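Local coordinates for protein dally-like, isoform A (Drosophila melanogaster, PDB 6XTZ) that probably acts as a GPI-anchored cell-surface glypican proteoglycan that binds Wnt and Hedgehog proteins and shields the lipid of Wnt to allow signalling at a distance, at residues R35-C40 / V45-T50; T14-A19 / C236-G241. The protein carries 5 engineered substitutions. All coordinates share one frame; numbering follows the deposited sequence.

Contact 1: R35-C40 / V45-T50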
ATOM      1  N   ARG A  35      44.807 -19.718 -11.546  1.00 66.25           N
ATOM      2  CA  ARG A  35      44.263 -18.473 -11.002  1.00 62.52           C
ATOM      3  C   ARG A  35      43.339 -17.863 -12.051  1.00 57.56           C
ATOM      4  O   ARG A  35      43.711 -16.917 -12.749  1.00 59.60           O
ATOM      5  CB  ARG A  35      45.374 -17.491 -10.618  1.00 67.24           C
ATOM      6  CG  ARG A  35      46.376 -17.975  -9.589  1.00 68.52           C
ATOM      7  CD  ARG A  35      46.958 -16.769  -8.871  1.00 71.89           C
ATOM      8  NE  ARG A  35      48.271 -17.005  -8.284  1.00 81.29           N
ATOM      9  CZ  ARG A  35      48.873 -16.151  -7.464  1.00 81.87           C
ATOM     10  NH1 ARG A  35      50.073 -16.427  -6.974  1.00 77.50           N
ATOM     11  NH2 ARG A  35      48.268 -15.020  -7.127  1.00 83.14           N
ATOM     12  N   VAL A  36      42.125 -18.399 -12.159  1.00 56.95           N
ATOM     13  CA  VAL A  36      41.195 -17.931 -13.183  1.00 56.73           C
ATOM     14  C   VAL A  36      39.797 -17.743 -12.608  1.00 60.46           C
ATOM     15  O   VAL A  36      38.849 -17.452 -13.348  1.00 63.16           O
ATOM     16  CB  VAL A  36      41.161 -18.896 -14.382  1.00 60.64           C
ATOM     17  CG1 VAL A  36      42.460 -18.817 -15.175  1.00 58.84           C
ATOM     18  CG2 VAL A  36      40.900 -20.316 -13.910  1.00 63.70           C
ATOM     19  N   LEU A  37      39.650 -17.904 -11.295  1.00 55.65           N
ATOM     20  CA  LEU A  37      38.348 -17.708 -10.676  1.00 53.91           C
ATOM     21  C   LEU A  37      37.936 -16.245 -10.762  1.00 52.28           C
ATOM     22  O   LEU A  37      38.742 -15.337 -10.537  1.00 53.30           O
ATOM     23  CB  LEU A  37      38.361 -18.173  -9.218  1.00 54.02           C
ATOM     24  CG  LEU A  37      38.552 -19.677  -8.997  1.00 53.18           C
ATOM     25  CD1 LEU A  37      38.277 -20.049  -7.546  1.00 45.17           C
ATOM     26  CD2 LEU A  37      37.672 -20.484  -9.944  1.00 52.77           C
ATOM     27  N   ARG A  38      36.665 -16.025 -11.101  1.00 45.97           N
ATOM     28  CA  ARG A  38      36.114 -14.688 -11.287  1.00 46.73           C
ATOM     29  C   ARG A  38      35.659 -14.042  -9.988  1.00 56.49           C
ATOM     30  O   ARG A  38      35.784 -12.821  -9.836  1.00 58.48           O
ATOM     31  CB  ARG A  38      34.931 -14.736 -12.258  1.00 46.95           C
ATOM     32  CG  ARG A  38      35.301 -15.127 -13.675  1.00 56.50           C
ATOM     33  CD  ARG A  38      34.084 -15.091 -14.587  1.00 55.28           C
ATOM     34  NE  ARG A  38      33.163 -16.194 -14.326  1.00 54.32           N
ATOM     35  CZ  ARG A  38      32.048 -16.410 -15.016  1.00 53.17           C
ATOM     36  NH1 ARG A  38      31.715 -15.598 -16.009  1.00 51.18           N
ATOM     37  NH2 ARG A  38      31.269 -17.441 -14.717  1.00 54.74           N
ATOM     38  N   TYR A  39      35.128 -14.825  -9.055  1.00 58.02           N
ATOM     39  CA  TYR A  39      34.529 -14.281  -7.844  1.00 48.96           C
ATOM     40  C   TYR A  39      35.268 -14.700  -6.585  1.00 50.62           C
ATOM     41  O   TYR A  39      35.530 -13.856  -5.719  1.00 50.00           O
ATOM     42  CB  TYR A  39      33.056 -14.703  -7.754  1.00 49.01           C
ATOM     43  CG  TYR A  39      32.308 -14.556  -9.058  1.00 47.68           C
ATOM     44  CD1 TYR A  39      32.213 -13.323  -9.692  1.00 49.04           C
ATOM     45  CD2 TYR A  39      31.691 -15.648  -9.655  1.00 42.82           C
ATOM     46  CE1 TYR A  39      31.531 -13.183 -10.885  1.00 46.02           C
ATOM     47  CE2 TYR A  39      31.005 -15.517 -10.847  1.00 41.95           C
ATOM     48  CZ  TYR A  39      30.930 -14.283 -11.457  1.00 47.20           C
ATOM     49  OH  TYR A  39      30.249 -14.147 -12.644  1.00 54.34           O
ATOM     50  N   CYS A  40      35.609 -15.977  -6.450  1.00 50.97           N
ATOM     51  CA  CYS A  40      36.399 -16.404  -5.308  1.00 46.84           C
ATOM     52  C   CYS A  40      37.842 -15.938  -5.462  1.00 48.81           C
ATOM     53  O   CYS A  40      38.291 -15.550  -6.544  1.00 52.91           O
ATOM     54  CB  CYS A  40      36.362 -17.925  -5.153  1.00 44.49           C
ATOM     55  SG  CYS A  40      34.710 -18.648  -5.135  1.00 54.81           S
ATOM     56  N   VAL A  45      48.453 -20.448  -2.983  1.00 66.86           N
ATOM     57  CA  VAL A  45      48.342 -21.752  -2.341  1.00 69.67           C
ATOM     58  C   VAL A  45      47.347 -22.657  -3.055  1.00 69.17           C
ATOM     59  O   VAL A  45      47.329 -23.868  -2.807  1.00 68.85           O
ATOM     60  CB  VAL A  45      47.955 -21.590  -0.859  1.00 71.62           C
ATOM     61  CG1 VAL A  45      48.985 -20.740  -0.133  1.00 76.32           C
ATOM     62  CG2 VAL A  45      46.569 -20.981  -0.733  1.00 63.97           C
ATOM     63  N   GLY A  46      46.518 -22.108  -3.933  1.00 66.95           N
ATOM     64  CA  GLY A  46      45.583 -22.890  -4.716  1.00 61.63           C
ATOM     65  C   GLY A  46      44.154 -22.727  -4.223  1.00 55.95           C
ATOM     66  O   GLY A  46      43.870 -22.031  -3.247  1.00 54.15           O
ATOM     67  N   THR A  47      43.252 -23.401  -4.932  1.00 54.76           N
ATOM     68  CA  THR A  47      41.830 -23.375  -4.625  1.00 57.20           C
ATOM     69  C   THR A  47      41.228 -24.742  -4.913  1.00 57.02           C
ATOM     70  O   THR A  47      41.732 -25.491  -5.755  1.00 51.94           O
ATOM     71  CB  THR A  47      41.094 -22.302  -5.438  1.00 60.60           C
ATOM     72  OG1 THR A  47      39.680 -22.443  -5.248  1.00 64.15           O
ATOM     73  CG2 THR A  47      41.418 -22.438  -6.919  1.00 59.24           C
ATOM     74  N   CYS A  48      40.146 -25.060  -4.208  1.00 55.08           N
ATOM     75  CA  CYS A  48      39.447 -26.324  -4.396  1.00 54.00           C
ATOM     76  C   CYS A  48      38.341 -26.239  -5.437  1.00 55.25           C
ATOM     77  O   CYS A  48      37.620 -27.221  -5.637  1.00 60.72           O
ATOM     78  CB  CYS A  48      38.858 -26.811  -3.068  1.00 52.18           C
ATOM     79  SG  CYS A  48      40.079 -27.174  -1.796  1.00 59.88           S
ATOM     80  N   CYS A  49      38.193 -25.100  -6.105  1.00 48.50           N
ATOM     81  CA  CYS A  49      37.135 -24.890  -7.080  1.00 47.67           C
ATOM     82  C   CYS A  49      37.732 -24.626  -8.454  1.00 54.57           C
ATOM     83  O   CYS A  49      38.779 -23.982  -8.575  1.00 59.17           O
ATOM     84  CB  CYS A  49      36.239 -23.716  -6.674  1.00 50.80           C
ATOM     85  SG  CYS A  49      35.236 -24.043  -5.217  1.00 55.08           S
ATOM     86  N   THR A  50      37.061 -25.128  -9.481  1.00 54.95           N
ATOM     87  CA  THR A  50      37.406 -24.833 -10.862  1.00 52.82           C
ATOM     88  C   THR A  50      36.515 -23.711 -11.383  1.00 48.44           C
ATOM     89  O   THR A  50      35.588 -23.254 -10.712  1.00 52.62           O
ATOM     90  CB  THR A  50      37.263 -26.079 -11.737  1.00 53.55           C
ATOM     91  OG1 THR A  50      35.882 -26.457 -11.808  1.00 57.40           O
ATOM     92  CG2 THR A  50      38.066 -27.234 -11.154  1.00 58.65           C
TER
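Leu-37 meets Thr-47, Cys-49 and Thr-50 through aliphatic groups and backbone carbonyls, while the flat side chains lie to one side, within 35-40. There, Tyr-39 OH sits 3.7 Å above the centre of the Arg-38 guanidinium, and Arg-38 CB lies over the centre of one face of the Tyr-39 ring. The contact itself hangs on the forked tip of Leu-37. With CG anti to its carbonyl carbon (chi1 -66°), the isobutyl group reaches across the gap and divides: Leu-37 CD1 meets Thr-47 OG1 tip to tip at 3.6 Å, and Leu-37 CD2 lies 3.6 Å from Thr-50 O. The carbonyl of Cys-49 is also near CD2, and Cys-49 CB adds a looser apolar touch 4.3 Å from Leu-37 CD1. A branched aliphatic residue suits this place because its two methyls can follow two parts of a bent backbone; no hydrogen bond joins the segments.

Thr-47 has both polar and apolar work to do. Its CG2 packs against Leu-37 CD1 at 4.0 Å, while its OG1 accepts from Cys-49 N at 3.2 Å with an N-H...O angle of 162° and makes a weak hydrogen bond to Cys-239 O, which serves the polar atom of a buried residue. Just before it, Gly-46 has a positive phi (106°), a conformation that suits a residue without CB. On the Leu-37 side of the contact, the carboxylate of Glu-54 takes the backbone N-H groups of Arg-38, Tyr-39 and Cys-40, tying 35-40 to helix 51-110. The bend at 47-49 is an ST turn, and Thr-50 then N-caps helix 51-110 through Met-53 N, a helix entry set in the disulfide-rich lobe of the glypican core.

Contact 2: T14-A19 / C236-G241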
ATOM      1  N   THR A  14      34.306 -31.864   0.013  1.00 64.64           N
ATOM      2  CA  THR A  14      33.868 -32.622  -1.156  1.00 68.40           C
ATOM      3  C   THR A  14      32.375 -32.925  -1.102  1.00 70.53           C
ATOM      4  O   THR A  14      31.723 -33.003  -2.151  1.00 72.46           O
ATOM      5  CB  THR A  14      34.675 -33.918  -1.285  1.00 70.94           C
ATOM      6  OG1 THR A  14      34.166 -34.693  -2.378  1.00 65.53           O
ATOM      7  CG2 THR A  14      34.594 -34.739  -0.007  1.00 76.38           C
ATOM      8  N   HIS A  15      31.815 -33.083   0.099  1.00 69.61           N
ATOM      9  CA  HIS A  15      30.382 -33.333   0.217  1.00 67.93           C
ATOM     10  C   HIS A  15      29.571 -32.072  -0.049  1.00 67.59           C
ATOM     11  O   HIS A  15      28.442 -32.158  -0.546  1.00 68.52           O
ATOM     12  CB  HIS A  15      30.056 -33.890   1.603  1.00 66.89           C
ATOM     13  CG  HIS A  15      30.294 -32.919   2.716  1.00 65.67           C
ATOM     14  ND1 HIS A  15      31.552 -32.638   3.204  1.00 68.07           N
ATOM     15  CD2 HIS A  15      29.433 -32.168   3.443  1.00 66.75           C
ATOM     16  CE1 HIS A  15      31.457 -31.754   4.181  1.00 66.90           C
ATOM     17  NE2 HIS A  15      30.181 -31.452   4.346  1.00 66.00           N
ATOM     18  N   ILE A  16      30.125 -30.901   0.275  1.00 66.89           N
ATOM     19  CA  ILE A  16      29.416 -29.647   0.042  1.00 61.34           C
ATOM     20  C   ILE A  16      29.213 -29.416  -1.451  1.00 59.86           C
ATOM     21  O   ILE A  16      28.131 -29.004  -1.887  1.00 54.94           O
ATOM     22  CB  ILE A  16      30.175 -28.479   0.697  1.00 58.34           C
ATOM     23  CG1 ILE A  16      30.273 -28.685   2.210  1.00 56.52           C
ATOM     24  CG2 ILE A  16      29.498 -27.156   0.385  1.00 59.71           C
ATOM     25  CD1 ILE A  16      31.032 -27.587   2.925  1.00 56.56           C
ATOM     26  N   PHE A  17      30.244 -29.682  -2.256  1.00 60.43           N
ATOM     27  CA  PHE A  17      30.125 -29.493  -3.698  1.00 59.88           C
ATOM     28  C   PHE A  17      29.127 -30.473  -4.303  1.00 64.53           C
ATOM     29  O   PHE A  17      28.347 -30.106  -5.188  1.00 65.16           O
ATOM     30  CB  PHE A  17      31.494 -29.635  -4.360  1.00 60.15           C
ATOM     31  CG  PHE A  17      32.486 -28.593  -3.928  1.00 53.62           C
ATOM     32  CD1 PHE A  17      32.099 -27.272  -3.777  1.00 49.57           C
ATOM     33  CD2 PHE A  17      33.802 -28.935  -3.663  1.00 50.84           C
ATOM     34  CE1 PHE A  17      33.006 -26.310  -3.377  1.00 46.94           C
ATOM     35  CE2 PHE A  17      34.715 -27.977  -3.263  1.00 49.04           C
ATOM     36  CZ  PHE A  17      34.315 -26.663  -3.117  1.00 49.62           C
ATOM     37  N   GLN A  18      29.137 -31.726  -3.836  1.00 66.75           N
ATOM     38  CA  GLN A  18      28.162 -32.699  -4.317  1.00 70.34           C
ATOM     39  C   GLN A  18      26.744 -32.315  -3.916  1.00 73.10           C
ATOM     40  O   GLN A  18      25.796 -32.582  -4.664  1.00 74.89           O
ATOM     41  CB  GLN A  18      28.506 -34.093  -3.791  1.00 74.65           C
ATOM     42  CG  GLN A  18      29.805 -34.660  -4.341  1.00 78.82           C
ATOM     43  CD  GLN A  18      30.127 -36.037  -3.792  1.00 80.19           C
ATOM     44  OE1 GLN A  18      29.456 -36.531  -2.886  1.00 84.07           O
ATOM     45  NE2 GLN A  18      31.160 -36.664  -4.341  1.00 76.51           N
ATOM     46  N   ALA A  19      26.578 -31.694  -2.746  1.00 70.94           N
ATOM     47  CA  ALA A  19      25.264 -31.211  -2.339  1.00 67.60           C
ATOM     48  C   ALA A  19      24.798 -30.035  -3.184  1.00 69.07           C
ATOM     49  O   ALA A  19      23.591 -29.779  -3.257  1.00 73.86           O
ATOM     50  CB  ALA A  19      25.281 -30.817  -0.862  1.00 64.04           C
ATOM     51  N   CYS A 236      32.051 -19.350  -1.871  1.00 55.51           N
ATOM     52  CA  CYS A 236      33.509 -19.329  -1.941  1.00 55.55           C
ATOM     53  C   CYS A 236      34.183 -19.821  -0.667  1.00 56.83           C
ATOM     54  O   CYS A 236      35.392 -20.079  -0.693  1.00 54.90           O
ATOM     55  CB  CYS A 236      34.001 -17.921  -2.272  1.00 52.22           C
ATOM     56  SG  CYS A 236      33.626 -17.399  -3.958  1.00 54.32           S
ATOM     57  N   GLY A 237      33.446 -19.957   0.436  1.00 56.39           N
ATOM     58  CA  GLY A 237      34.036 -20.528   1.635  1.00 56.54           C
ATOM     59  C   GLY A 237      34.493 -21.959   1.429  1.00 54.98           C
ATOM     60  O   GLY A 237      35.560 -22.354   1.902  1.00 51.91           O
ATOM     61  N   ALA A 238      33.696 -22.752   0.708  1.00 55.20           N
ATOM     62  CA  ALA A 238      34.076 -24.134   0.443  1.00 50.99           C
ATOM     63  C   ALA A 238      35.266 -24.219  -0.501  1.00 55.36           C
ATOM     64  O   ALA A 238      36.012 -25.205  -0.470  1.00 51.00           O
ATOM     65  CB  ALA A 238      32.888 -24.907  -0.129  1.00 47.50           C
ATOM     66  N   CYS A 239      35.463 -23.205  -1.348  1.00 55.37           N
ATOM     67  CA  CYS A 239      36.612 -23.207  -2.245  1.00 55.45           C
ATOM     68  C   CYS A 239      37.934 -23.081  -1.497  1.00 56.76           C
ATOM     69  O   CYS A 239      38.978 -23.442  -2.049  1.00 57.66           O
ATOM     70  CB  CYS A 239      36.481 -22.083  -3.275  1.00 56.48           C
ATOM     71  SG  CYS A 239      35.021 -22.228  -4.336  1.00 56.10           S
ATOM     72  N   LYS A 240      37.914 -22.583  -0.262  1.00 56.07           N
ATOM     73  CA  LYS A 240      39.097 -22.548   0.586  1.00 60.28           C
ATOM     74  C   LYS A 240      39.143 -23.703   1.578  1.00 59.56           C
ATOM     75  O   LYS A 240      39.921 -23.652   2.535  1.00 58.53           O
ATOM     76  CB  LYS A 240      39.177 -21.219   1.338  1.00 60.17           C
ATOM     77  CG  LYS A 240      39.601 -20.034   0.483  1.00 58.61           C
ATOM     78  CD  LYS A 240      39.910 -18.826   1.350  1.00 60.05           C
ATOM     79  CE  LYS A 240      40.497 -17.699   0.525  1.00 62.02           C
ATOM     80  NZ  LYS A 240      40.923 -16.546   1.365  1.00 62.27           N
ATOM     81  N   GLY A 241      38.333 -24.738   1.373  1.00 57.30           N
ATOM     82  CA  GLY A 241      38.307 -25.860   2.286  1.00 57.52           C
ATOM     83  C   GLY A 241      37.509 -25.639   3.548  1.00 64.17           C
ATOM     84  O   GLY A 241      37.504 -26.516   4.420  1.00 70.40           O
TER
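Ile-16 and Ala-238 have the CA atoms nearest each other across the segments, 7.2 Å apart, where helix 14-19 faces the short helix 236-239. The first is a helix of about a turn and a half, with Ala-19 N bonded to His-15 O and a weaker bond from Gln-18 N to Thr-14 O. The second is weakly bonded: Cys-239 N makes only a weak hydrogen bond to Cys-236 O, and the turn closes where Gly-241 N reaches Ala-238 O at 3.0 Å. Gly-241 takes a positive phi (80°), readily adopted by a residue without a side chain.

Such a close approach suits the methyl of Ala-238, which points at the opposite helix and meets two larger side chains. Phe-17 CE1 lies 3.5 Å from Ala-238 CB, a snug fit, and Ile-16 CG2 touches the same methyl more loosely at 4.1 Å. Phe-17 does not set out straight at its partner; with CG anti to the carbonyl carbon (chi1 -63°), its ring carries the far end across. Phe-17 CZ comes 3.5 Å from Ala-238 O, which approaches the ring obliquely, whereas Cys-239 N stands at the ring edge, near its plane. The long reach of phenylalanine thus lets its ring touch both the methyl and the carbonyl of Ala-238, and the ring also packs on Ile-27 and on Met-53 of helix 51-110. Ile-16, branched at CB, sends CG2 to Ala-238 while its CG1 lies over one face of the His-15 ring, offset toward the rim.

Beyond the contact, Lys-240 NZ forms a salt bridge with Glu-41. The end of the short helix is a Schellman motif, with Gly-241 as C-prime residue, and this buried helix-to-helix packing belongs to the cysteine-rich lobe of the all-helical glypican fold.

Overall arrangement
Contacts 1 and 2 have centres 12 Å apart, and contact 1 is nested within the chain loop that contact 2 closes. Two disulfides stitch them together: Cys-49 SG to Cys-239 SG and Cys-40 SG to Cys-236 SG, each 2.0 Å. Cys-49 SG also packs on Phe-17 CZ at 3.5 Å, so the sulfur bridge and the aromatic ring of contact 2 share one small core. Both contacts lie toward one end of the elongated molecule, their centres about 46 Å (contact 1) and 42 Å (contact 2) from the centre of the chain, and well away from the palmitoleoyl-serine pocket. A NAG, the glycan carried by Asn-9, lies about 10 Å from the side chain of Ile-16.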